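Local coordinates for protein B-agarase (Agarivorans gilvus, PDB 5Z6P) that probably hydrolyses agarose at its beta-linkages, as a beta-agarase of glycoside hydrolase family 50, at residues 36-42 with 203-209; 96-102 with 134-140; 426-430 with 751-755. All blocks are in the same frame, centred on the assembly; numbering follows the deposited sequence.

Contact 1. Residues 36-42 with 203-209; sequences ALPLFDF and LSNFRLQ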
loop_
_atom_site.group_PDB
_atom_site.type_symbol
_atom_site.label_atom_id
_atom_site.label_comp_id
_atom_site.label_asym_id
_atom_site.label_seq_id
_atom_site.Cartn_x
_atom_site.Cartn_y
_atom_site.Cartn_z
ATOM N N ALA A 36 -23.709 2.256 -27.982
ATOM C CA ALA A 36 -23.128 0.947 -27.677
ATOM C C ALA A 36 -22.960 0.045 -28.900
ATOM O O ALA A 36 -23.825 -0.012 -29.771
ATOM C CB ALA A 36 -23.977 0.229 -26.628
ATOM N N LEU A 37 -21.848 -0.681 -28.939
ATOM C CA LEU A 37 -21.611 -1.683 -29.968
ATOM C C LEU A 37 -21.155 -3.000 -29.326
ATOM O O LEU A 37 -20.085 -3.063 -28.739
ATOM C CB LEU A 37 -20.570 -1.178 -30.972
ATOM C CG LEU A 37 -20.675 -1.637 -32.433
ATOM C CD1 LEU A 37 -19.555 -1.018 -33.239
ATOM C CD2 LEU A 37 -20.677 -3.167 -32.598
ATOM N N PRO A 38 -21.975 -4.053 -29.440
ATOM C CA PRO A 38 -21.628 -5.375 -28.894
ATOM C C PRO A 38 -20.321 -5.937 -29.447
ATOM O O PRO A 38 -20.070 -5.853 -30.641
ATOM C CB PRO A 38 -22.807 -6.244 -29.324
ATOM C CG PRO A 38 -23.926 -5.287 -29.504
ATOM C CD PRO A 38 -23.322 -4.037 -30.035
ATOM N N LEU A 39 -19.495 -6.508 -28.582
ATOM C CA LEU A 39 -18.265 -7.127 -29.041
ATOM C C LEU A 39 -18.455 -8.601 -29.390
ATOM O O LEU A 39 -17.738 -9.136 -30.225
ATOM C CB LEU A 39 -17.175 -6.979 -27.989
ATOM C CG LEU A 39 -16.589 -5.572 -27.893
ATOM C CD1 LEU A 39 -15.721 -5.449 -26.668
ATOM C CD2 LEU A 39 -15.801 -5.235 -29.144
ATOM N N PHE A 40 -19.421 -9.254 -28.757
ATOM C CA PHE A 40 -19.598 -10.689 -28.937
ATOM C C PHE A 40 -21.051 -11.067 -29.134
ATOM O O PHE A 40 -21.937 -10.219 -29.119
ATOM C CB PHE A 40 -19.037 -11.456 -27.736
ATOM C CG PHE A 40 -17.612 -11.133 -27.437
ATOM C CD1 PHE A 40 -16.637 -11.315 -28.400
ATOM C CD2 PHE A 40 -17.243 -10.656 -26.199
ATOM C CE1 PHE A 40 -15.325 -11.013 -28.141
ATOM C CE2 PHE A 40 -15.930 -10.348 -25.931
ATOM C CZ PHE A 40 -14.966 -10.526 -26.907
ATOM N N ASP A 41 -21.283 -12.359 -29.326
ATOM C CA ASP A 41 -22.633 -12.894 -29.386
ATOM C C ASP A 41 -22.748 -14.056 -28.420
ATOM O O ASP A 41 -22.212 -15.130 -28.673
ATOM C CB ASP A 41 -22.983 -13.340 -30.804
ATOM C CG ASP A 41 -24.416 -13.807 -30.928
ATOM O OD1 ASP A 41 -25.207 -13.552 -29.996
ATOM O OD2 ASP A 41 -24.755 -14.407 -31.967
ATOM N N PHE A 42 -23.436 -13.834 -27.307
ATOM C CA PHE A 42 -23.588 -14.870 -26.301
ATOM C C PHE A 42 -24.875 -15.665 -26.540
ATOM O O PHE A 42 -25.299 -16.442 -25.691
ATOM C CB PHE A 42 -23.584 -14.271 -24.891
ATOM C CG PHE A 42 -22.209 -13.963 -24.348
ATOM C CD1 PHE A 42 -21.092 -14.015 -25.156
ATOM C CD2 PHE A 42 -22.045 -13.635 -23.014
ATOM C CE1 PHE A 42 -19.845 -13.739 -24.650
ATOM C CE2 PHE A 42 -20.802 -13.357 -22.499
ATOM C CZ PHE A 42 -19.698 -13.412 -23.316
ATOM N N LEU A 203 -21.375 -12.691 -16.195
ATOM C CA LEU A 203 -20.858 -11.670 -17.081
ATOM C C LEU A 203 -21.672 -11.702 -18.363
ATOM O O LEU A 203 -21.983 -12.757 -18.864
ATOM C CB LEU A 203 -19.382 -11.917 -17.385
ATOM C CG LEU A 203 -18.388 -12.041 -16.232
ATOM C CD1 LEU A 203 -16.969 -12.307 -16.740
ATOM C CD2 LEU A 203 -18.415 -10.807 -15.309
ATOM N N SER A 204 -22.025 -10.537 -18.888
ATOM C CA SER A 204 -22.837 -10.428 -20.087
ATOM C C SER A 204 -22.580 -9.045 -20.713
ATOM O O SER A 204 -22.004 -8.162 -20.098
ATOM C CB SER A 204 -24.335 -10.646 -19.741
ATOM O OG SER A 204 -24.790 -9.554 -18.958
ATOM N N ASN A 205 -23.013 -8.881 -21.953
ATOM C CA ASN A 205 -23.147 -7.574 -22.551
ATOM C C ASN A 205 -21.843 -6.806 -22.711
ATOM O O ASN A 205 -21.804 -5.586 -22.586
ATOM C CB ASN A 205 -24.137 -6.815 -21.697
ATOM C CG ASN A 205 -25.548 -7.422 -21.701
ATOM O OD1 ASN A 205 -26.493 -6.632 -21.806
ATOM N ND2 ASN A 205 -25.674 -8.746 -21.944
ATOM N N PHE A 206 -20.807 -7.539 -23.091
ATOM C CA PHE A 206 -19.555 -6.944 -23.520
ATOM C C PHE A 206 -19.811 -6.078 -24.741
ATOM O O PHE A 206 -20.497 -6.488 -25.671
ATOM C CB PHE A 206 -18.483 -8.009 -23.837
ATOM C CG PHE A 206 -17.996 -8.764 -22.635
ATOM C CD1 PHE A 206 -18.654 -9.902 -22.216
ATOM C CD2 PHE A 206 -16.896 -8.329 -21.918
ATOM C CE1 PHE A 206 -18.230 -10.599 -21.120
ATOM C CE2 PHE A 206 -16.469 -9.030 -20.805
ATOM C CZ PHE A 206 -17.139 -10.167 -20.417
ATOM N N ARG A 207 -19.231 -4.882 -24.720
ATOM C CA ARG A 207 -19.525 -3.847 -25.691
ATOM C C ARG A 207 -18.492 -2.742 -25.645
ATOM O O ARG A 207 -17.750 -2.616 -24.672
ATOM C CB ARG A 207 -20.902 -3.255 -25.420
ATOM C CG ARG A 207 -20.991 -2.512 -24.099
ATOM C CD ARG A 207 -22.409 -2.465 -23.602
ATOM N NE ARG A 207 -22.573 -1.643 -22.414
ATOM C CZ ARG A 207 -22.754 -2.118 -21.187
ATOM N NH1 ARG A 207 -22.787 -3.417 -20.978
ATOM N NH2 ARG A 207 -22.908 -1.293 -20.165
ATOM N N LEU A 208 -18.459 -1.945 -26.709
ATOM C CA LEU A 208 -17.787 -0.659 -26.694
ATOM C C LEU A 208 -18.870 0.394 -26.518
ATOM O O LEU A 208 -19.915 0.332 -27.166
ATOM C CB LEU A 208 -16.985 -0.435 -27.976
ATOM C CG LEU A 208 -15.801 -1.393 -28.124
ATOM C CD1 LEU A 208 -15.172 -1.278 -29.485
ATOM C CD2 LEU A 208 -14.763 -1.131 -27.052
ATOM N N GLN A 209 -18.636 1.335 -25.613
ATOM C CA GLN A 209 -19.643 2.327 -25.292
ATOM C C GLN A 209 -19.069 3.730 -25.306
ATOM O O GLN A 209 -18.050 3.997 -24.680
ATOM C CB GLN A 209 -20.267 2.027 -23.931
ATOM C CG GLN A 209 -21.423 2.933 -23.580
ATOM C CD GLN A 209 -22.463 2.234 -22.733
ATOM O OE1 GLN A 209 -22.863 1.104 -23.022
ATOM N NE2 GLN A 209 -22.918 2.907 -21.686
#
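Ala36, Leu37 and Pro38 form a short antiparallel ladder with Gln209, Leu208 and Arg207; Leu37 and Leu208 are its hydrogen-bonded pair, joined by Leu37 N to Leu208 O and Leu208 N to Leu37 O, both 2.8 Å. Pro38 sits in a non-hydrogen-bonded pair, where a residue without an N-H costs the ladder nothing. The chain then leaves the strand but keeps one more bond, from Leu39 N to Phe206 O (3.1 Å), whose donor lies well above the carbonyl plane. Leu39 points toward 203-209 and lays CD2 across Leu208 at about a right angle, 4.0 Å from Leu208 CG, while its CG and CD1 rest on the backbone of Arg207.

Beyond it, three phenylalanines gather. Phe206 lies centrally: Phe40 brings its edge toward the Phe206 face in an offset edge-to-face pair, with planes at 65°, and Phe40 CD2 reaches 3.8 Å from Phe206 CB. Phe42 meets Phe206 obliquely, neither stacked nor edge-to-face, its CZ 3.8 Å from Phe206 CD1. Leu39 CB lies over the centre of one face of the Phe40 ring, so the neighbouring residue covers that face. Such broad apolar rings suit a place where Ile81 of another strand also meets Phe40 and Phe206.

The polar Arg207 takes the other face of the sheet, its CB 3.4 Å from Leu37 O. CG stands between the backbone N and the carbonyl carbon (chi1 66°), and from there the extended chain carries the guanidinium away from 36-42. NE donates to Gln209 OE1 (2.8 Å) and NH1 to Asn205 O, and NH1 also forms a salt bridge with Asp100. A short strand pairing with a sheet that has an aromatic side is consistent with the beta-sandwich expected of the carbohydrate-binding-module-like domain.

Contact 2. Residues 96-102 with 134-140; sequences CFAFDAR and QQSFMVE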
loop_
_atom_site.group_PDB
_atom_site.type_symbol
_atom_site.label_atom_id
_atom_site.label_comp_id
_atom_site.label_asym_id
_atom_site.label_seq_id
_atom_site.Cartn_x
_atom_site.Cartn_y
_atom_site.Cartn_z
ATOM N N CYS A 96 -15.620 3.711 -23.807
ATOM C CA CYS A 96 -15.240 2.733 -22.792
ATOM C C CYS A 96 -15.393 1.289 -23.283
ATOM O O CYS A 96 -16.299 0.958 -24.054
ATOM C CB CYS A 96 -16.084 2.898 -21.529
ATOM S SG CYS A 96 -16.032 4.521 -20.763
ATOM N N PHE A 97 -14.491 0.432 -22.830
ATOM C CA PHE A 97 -14.752 -0.993 -22.844
ATOM C C PHE A 97 -15.687 -1.267 -21.663
ATOM O O PHE A 97 -15.435 -0.814 -20.552
ATOM C CB PHE A 97 -13.454 -1.799 -22.747
ATOM C CG PHE A 97 -13.672 -3.257 -22.492
ATOM C CD1 PHE A 97 -14.067 -4.099 -23.514
ATOM C CD2 PHE A 97 -13.497 -3.785 -21.223
ATOM C CE1 PHE A 97 -14.280 -5.450 -23.275
ATOM C CE2 PHE A 97 -13.710 -5.135 -20.979
ATOM C CZ PHE A 97 -14.100 -5.965 -22.005
ATOM N N ALA A 98 -16.783 -1.971 -21.909
ATOM C CA ALA A 98 -17.804 -2.140 -20.889
ATOM C C ALA A 98 -18.378 -3.555 -20.860
ATOM O O ALA A 98 -18.305 -4.292 -21.838
ATOM C CB ALA A 98 -18.910 -1.140 -21.098
ATOM N N PHE A 99 -18.936 -3.923 -19.718
ATOM C CA PHE A 99 -19.670 -5.173 -19.583
ATOM C C PHE A 99 -20.543 -5.100 -18.344
ATOM O O PHE A 99 -20.348 -4.248 -17.482
ATOM C CB PHE A 99 -18.722 -6.375 -19.499
ATOM C CG PHE A 99 -17.756 -6.314 -18.349
ATOM C CD1 PHE A 99 -16.522 -5.702 -18.499
ATOM C CD2 PHE A 99 -18.074 -6.875 -17.126
ATOM C CE1 PHE A 99 -15.631 -5.646 -17.451
ATOM C CE2 PHE A 99 -17.182 -6.825 -16.079
ATOM C CZ PHE A 99 -15.967 -6.199 -16.243
ATOM N N ASP A 100 -21.507 -5.997 -18.251
ATOM C CA ASP A 100 -22.354 -6.041 -17.072
ATOM C C ASP A 100 -21.937 -7.220 -16.228
ATOM O O ASP A 100 -21.461 -8.208 -16.764
ATOM C CB ASP A 100 -23.828 -6.139 -17.459
ATOM C CG ASP A 100 -24.326 -4.892 -18.160
ATOM O OD1 ASP A 100 -23.652 -3.843 -18.064
ATOM O OD2 ASP A 100 -25.388 -4.959 -18.803
ATOM N N ALA A 101 -22.112 -7.112 -14.916
ATOM C CA ALA A 101 -21.728 -8.183 -14.014
ATOM C C ALA A 101 -22.627 -8.268 -12.785
ATOM O O ALA A 101 -23.026 -7.247 -12.235
ATOM C CB ALA A 101 -20.286 -8.003 -13.587
ATOM N N ARG A 102 -22.928 -9.500 -12.373
ATOM C CA ARG A 102 -23.567 -9.805 -11.096
ATOM C C ARG A 102 -22.690 -10.761 -10.311
ATOM O O ARG A 102 -22.097 -11.643 -10.892
ATOM C CB ARG A 102 -24.932 -10.455 -11.292
ATOM C CG ARG A 102 -25.996 -9.554 -11.801
ATOM C CD ARG A 102 -27.341 -10.053 -11.326
ATOM N NE ARG A 102 -27.853 -11.134 -12.153
ATOM C CZ ARG A 102 -28.471 -12.212 -11.683
ATOM N NH1 ARG A 102 -28.636 -12.382 -10.381
ATOM N NH2 ARG A 102 -28.915 -13.126 -12.522
ATOM N N GLN A 134 -27.843 -6.159 -10.963
ATOM C CA GLN A 134 -26.847 -6.060 -12.006
ATOM C C GLN A 134 -26.225 -4.654 -12.020
ATOM O O GLN A 134 -26.920 -3.655 -11.883
ATOM C CB GLN A 134 -27.486 -6.408 -13.353
ATOM C CG GLN A 134 -26.537 -6.756 -14.477
ATOM C CD GLN A 134 -27.257 -7.399 -15.674
ATOM O OE1 GLN A 134 -27.998 -8.372 -15.524
ATOM N NE2 GLN A 134 -27.045 -6.840 -16.861
ATOM N N GLN A 135 -24.901 -4.612 -12.119
ATOM C CA GLN A 135 -24.130 -3.396 -12.393
ATOM C C GLN A 135 -23.631 -3.292 -13.825
ATOM O O GLN A 135 -23.225 -4.293 -14.373
ATOM C CB GLN A 135 -22.890 -3.356 -11.506
ATOM C CG GLN A 135 -22.903 -2.954 -9.996
ATOM C CD GLN A 135 -22.951 -4.144 -9.046
ATOM O OE1 GLN A 135 -24.013 -4.411 -8.514
ATOM N NE2 GLN A 135 -21.938 -5.018 -9.114
ATOM N N SER A 136 -23.542 -2.086 -14.373
ATOM C CA SER A 136 -22.770 -1.858 -15.600
ATOM C C SER A 136 -21.409 -1.278 -15.256
ATOM O O SER A 136 -21.325 -0.375 -14.442
ATOM C CB SER A 136 -23.485 -0.915 -16.572
ATOM O OG SER A 136 -24.445 -1.612 -17.339
ATOM N N PHE A 137 -20.347 -1.792 -15.871
ATOM C CA PHE A 137 -18.996 -1.329 -15.585
ATOM C C PHE A 137 -18.339 -0.769 -16.836
ATOM O O PHE A 137 -18.479 -1.322 -17.909
ATOM C CB PHE A 137 -18.148 -2.458 -14.993
ATOM C CG PHE A 137 -18.656 -2.957 -13.675
ATOM C CD1 PHE A 137 -18.324 -2.308 -12.507
ATOM C CD2 PHE A 137 -19.496 -4.053 -13.609
ATOM C CE1 PHE A 137 -18.802 -2.741 -11.303
ATOM C CE2 PHE A 137 -19.962 -4.499 -12.412
ATOM C CZ PHE A 137 -19.617 -3.837 -11.248
ATOM N N MET A 138 -17.632 0.346 -16.683
ATOM C CA MET A 138 -17.016 1.044 -17.805
ATOM C C MET A 138 -15.536 1.278 -17.550
ATOM O O MET A 138 -15.158 1.785 -16.495
ATOM C CB MET A 138 -17.700 2.384 -18.050
ATOM C CG MET A 138 -19.211 2.326 -18.185
ATOM S SD MET A 138 -19.733 2.390 -19.906
ATOM C CE MET A 138 -19.528 4.131 -20.308
ATOM N N VAL A 139 -14.704 0.902 -18.509
ATOM C CA VAL A 139 -13.283 1.193 -18.439
ATOM C C VAL A 139 -12.937 2.166 -19.566
ATOM O O VAL A 139 -12.910 1.782 -20.733
ATOM C CB VAL A 139 -12.436 -0.076 -18.560
ATOM C CG1 VAL A 139 -10.970 0.252 -18.366
ATOM C CG2 VAL A 139 -12.889 -1.105 -17.547
ATOM N N GLU A 140 -12.699 3.430 -19.214
ATOM C CA GLU A 140 -12.526 4.471 -20.215
ATOM C C GLU A 140 -11.128 4.457 -20.777
ATOM O O GLU A 140 -10.155 4.628 -20.058
ATOM C CB GLU A 140 -12.839 5.853 -19.642
ATOM C CG GLU A 140 -12.493 6.985 -20.616
ATOM C CD GLU A 140 -13.247 8.273 -20.333
ATOM O OE1 GLU A 140 -14.496 8.258 -20.354
ATOM O OE2 GLU A 140 -12.585 9.295 -20.079
#
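Asp100 and Ser136 face each other with CG and OG both anti to their carbonyl carbons (chi1 -66° and -82°), which turns the carboxylate and the hydroxyl together across a non-hydrogen-bonded pair. Ser136 OG donates to Asp100 OD1 over a modelled 2.5 Å, very short, so its exact length is doubtful. Gln134, extended beyond CG, crosses Asp100 at about a right angle, and its NE2 adds a weak bond to Asp100 OD2 (3.2 Å). Arg207 of the adjoining strand 199-210 gives NH2 to Ser136 OG and NH1, in a salt bridge, to Asp100 OD1, which pairs the buried carboxylate with a charge. At the ladder's end the aliphatic part of Arg102 lies against Gln134, CG 3.6 Å from Gln134 CA.

Farther along the same face the chemistry turns apolar. Met138, bent at chi2 and chi3, folds back so that CE touches Cys96 SG (3.5 Å) and SD lies 3.8 Å from Ala98 CB; alanine is small enough to sit beside the sulfur. Tyr170 meets both Cys96 and Met138.

The backbone ladder is regular and antiparallel, with paired bonds joining Phe97 to Val139, Phe99 to Phe137 and Ala101 to Gln135. This is probably one layer of a beta-sandwich, as expected of a carbohydrate-binding-module-like domain, and the face turned to strands 109-117 and 122-129 carries Phe97, Phe99, Phe137 and Val139. Phe137 reaches diagonally, CE2 to Ala101 CB at 3.7 Å, and its ring meets Phe99 more loosely, obliquely and at 4.4 Å between Phe137 CD2 and Phe99 CE2. Ile113 lies against Phe99 and Val139, and Ile127 against Phe137. Glu140, by contrast, sends its carboxylate to Ser211 and to the backbone N of Cys151, a residue disulfide-bonded to Cys162.

Contact 3. Residues 426-430 with 751-755; sequences LNWGF and AKRVN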
loop_
_atom_site.group_PDB
_atom_site.type_symbol
_atom_site.label_atom_id
_atom_site.label_comp_id
_atom_site.label_asym_id
_atom_site.label_seq_id
_atom_site.Cartn_x
_atom_site.Cartn_y
_atom_site.Cartn_z
ATOM N N LEU A 426 -6.814 1.267 23.072
ATOM C CA LEU A 426 -6.959 0.350 24.186
ATOM C C LEU A 426 -8.387 -0.183 24.341
ATOM O O LEU A 426 -8.586 -1.310 24.775
ATOM C CB LEU A 426 -6.526 1.036 25.481
ATOM C CG LEU A 426 -5.039 1.330 25.577
ATOM C CD1 LEU A 426 -4.713 2.051 26.887
ATOM C CD2 LEU A 426 -4.267 0.025 25.428
ATOM N N ASN A 427 -9.371 0.640 23.991
ATOM C CA ASN A 427 -10.775 0.252 24.059
ATOM C C ASN A 427 -11.112 -0.698 22.920
ATOM O O ASN A 427 -11.858 -1.641 23.094
ATOM C CB ASN A 427 -11.675 1.488 24.011
ATOM C CG ASN A 427 -13.158 1.141 23.983
ATOM O OD1 ASN A 427 -13.751 0.995 22.922
ATOM N ND2 ASN A 427 -13.754 1.021 25.155
ATOM N N TRP A 428 -10.530 -0.448 21.754
ATOM C CA TRP A 428 -10.725 -1.294 20.585
ATOM C C TRP A 428 -9.928 -2.605 20.664
ATOM O O TRP A 428 -10.157 -3.534 19.885
ATOM C CB TRP A 428 -10.332 -0.521 19.319
ATOM C CG TRP A 428 -11.089 0.769 19.144
ATOM C CD1 TRP A 428 -12.162 1.211 19.889
ATOM C CD2 TRP A 428 -10.842 1.781 18.163
ATOM N NE1 TRP A 428 -12.588 2.434 19.422
ATOM C CE2 TRP A 428 -11.795 2.810 18.366
ATOM C CE3 TRP A 428 -9.905 1.925 17.131
ATOM C CZ2 TRP A 428 -11.843 3.955 17.576
ATOM C CZ3 TRP A 428 -9.950 3.071 16.351
ATOM C CH2 TRP A 428 -10.914 4.071 16.575
ATOM N N GLY A 429 -8.990 -2.667 21.601
ATOM C CA GLY A 429 -8.213 -3.872 21.826
ATOM C C GLY A 429 -6.831 -3.937 21.188
ATOM O O GLY A 429 -6.122 -4.926 21.355
ATOM N N PHE A 430 -6.437 -2.893 20.456
ATOM C CA PHE A 430 -5.145 -2.930 19.782
ATOM C C PHE A 430 -4.056 -2.956 20.820
ATOM O O PHE A 430 -4.192 -2.330 21.858
ATOM C CB PHE A 430 -4.955 -1.735 18.848
ATOM C CG PHE A 430 -5.732 -1.836 17.579
ATOM C CD1 PHE A 430 -5.513 -2.884 16.697
ATOM C CD2 PHE A 430 -6.694 -0.884 17.264
ATOM C CE1 PHE A 430 -6.226 -2.969 15.526
ATOM C CE2 PHE A 430 -7.409 -0.969 16.089
ATOM C CZ PHE A 430 -7.186 -2.015 15.225
ATOM N N ALA A 751 -12.243 -4.824 14.590
ATOM C CA ALA A 751 -11.054 -4.728 15.428
ATOM C C ALA A 751 -11.292 -5.396 16.789
ATOM O O ALA A 751 -10.448 -6.145 17.274
ATOM C CB ALA A 751 -10.644 -3.280 15.617
ATOM N N LYS A 752 -12.445 -5.134 17.399
ATOM C CA LYS A 752 -12.754 -5.727 18.702
ATOM C C LYS A 752 -12.918 -7.261 18.643
ATOM O O LYS A 752 -12.423 -7.967 19.512
ATOM C CB LYS A 752 -14.014 -5.084 19.304
ATOM C CG LYS A 752 -13.769 -3.674 19.816
ATOM C CD LYS A 752 -14.968 -3.119 20.537
ATOM C CE LYS A 752 -14.724 -1.684 20.951
ATOM N NZ LYS A 752 -15.763 -1.199 21.894
ATOM N N ARG A 753 -13.594 -7.774 17.622
ATOM C CA ARG A 753 -13.702 -9.219 17.446
ATOM C C ARG A 753 -12.318 -9.856 17.276
ATOM O O ARG A 753 -12.001 -10.819 17.953
ATOM C CB ARG A 753 -14.604 -9.565 16.256
ATOM C CG ARG A 753 -16.078 -9.141 16.449
ATOM C CD ARG A 753 -16.983 -9.804 15.432
ATOM N NE ARG A 753 -16.539 -9.531 14.073
ATOM C CZ ARG A 753 -16.858 -8.445 13.378
ATOM N NH1 ARG A 753 -17.659 -7.525 13.905
ATOM N NH2 ARG A 753 -16.377 -8.287 12.156
ATOM N N VAL A 754 -11.490 -9.304 16.392
ATOM C CA VAL A 754 -10.137 -9.815 16.235
ATOM C C VAL A 754 -9.333 -9.771 17.542
ATOM O O VAL A 754 -8.770 -10.778 17.977
ATOM C CB VAL A 754 -9.361 -9.039 15.165
ATOM C CG1 VAL A 754 -7.865 -9.434 15.208
ATOM C CG2 VAL A 754 -9.986 -9.257 13.767
ATOM N N ASN A 755 -9.316 -8.605 18.168
ATOM C CA ASN A 755 -8.448 -8.355 19.302
ATOM C C ASN A 755 -8.845 -9.121 20.567
ATOM O O ASN A 755 -7.995 -9.416 21.398
ATOM C CB ASN A 755 -8.401 -6.856 19.591
ATOM C CG ASN A 755 -7.568 -6.084 18.558
ATOM O OD1 ASN A 755 -6.643 -6.626 17.963
ATOM N ND2 ASN A 755 -7.892 -4.818 18.363
#
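Asn755 reaches from helix 745-762 to the carbonyl of Trp428 in 426-430, and its ND2 donates to Trp428 O over 3.0 Å with an almost straight N-H (178°). The oxygen lies in the amide plane of Asn755, yet the donor stands 42° out of the carbonyl plane, so the N-H is straight but does not use a lone pair in that plane. An amide suits this buried place because both its ends find work: Asn755 OD1 is bonded to Thr303 OG1, while ND2 also rests 3.5 Å above one face of the Phe430 ring, offset toward the rim.

A second bond runs from Lys752 NZ to Asn427 OD1 (3.1 Å). The lysine chain is extended beyond CG and passes Trp428, its CE 4.0 Å from Trp428 CD1; its length lets the ammonium reach the Asn427 amide. Asn427, with CG anti to the backbone N (chi1 176°), has its other amide end, ND2, bonded to Gly258 O. Gly429 turns the chain out of helical geometry with a positive phi, and with no side chain it allows Asn755 to pack directly on its backbone, CB 3.5 Å from Gly429 O. That oxygen is bonded to Arg263 NH2, which also donates to the carbonyl of Asn755 and so ties the two segments together. Ala751, small, lets Phe430 CZ come within 3.7 Å of its CB.

Phe430 packs on Thr303 and Leu305: helices 413-428 and 745-762 meet over strand 299-305, with helix 689-704 beside Val754, consistent with the helical layer round a (beta/alpha)-barrel.

In the fold
Contacts 1 and 2 belong to one layer of the amino-terminal domain, where strands 199-210 and 95-103 are neighbours; their centres are about 10 Å apart, and along the chain contact 2 is nested inside the loop closed by contact 1. Contact 1 joins a short strand, partly exposed, to that layer, whereas contact 2 is largely buried. Both rely on backbone ladders with an aromatic face, the other being polar or mixed. Contact 3, whose centre lies about 38 Å from that of contact 2 and 47 Å from that of contact 1, is a buried helix contact instead, held by side-chain amides, a lysine and a backbone carbonyl rather than by strand pairing.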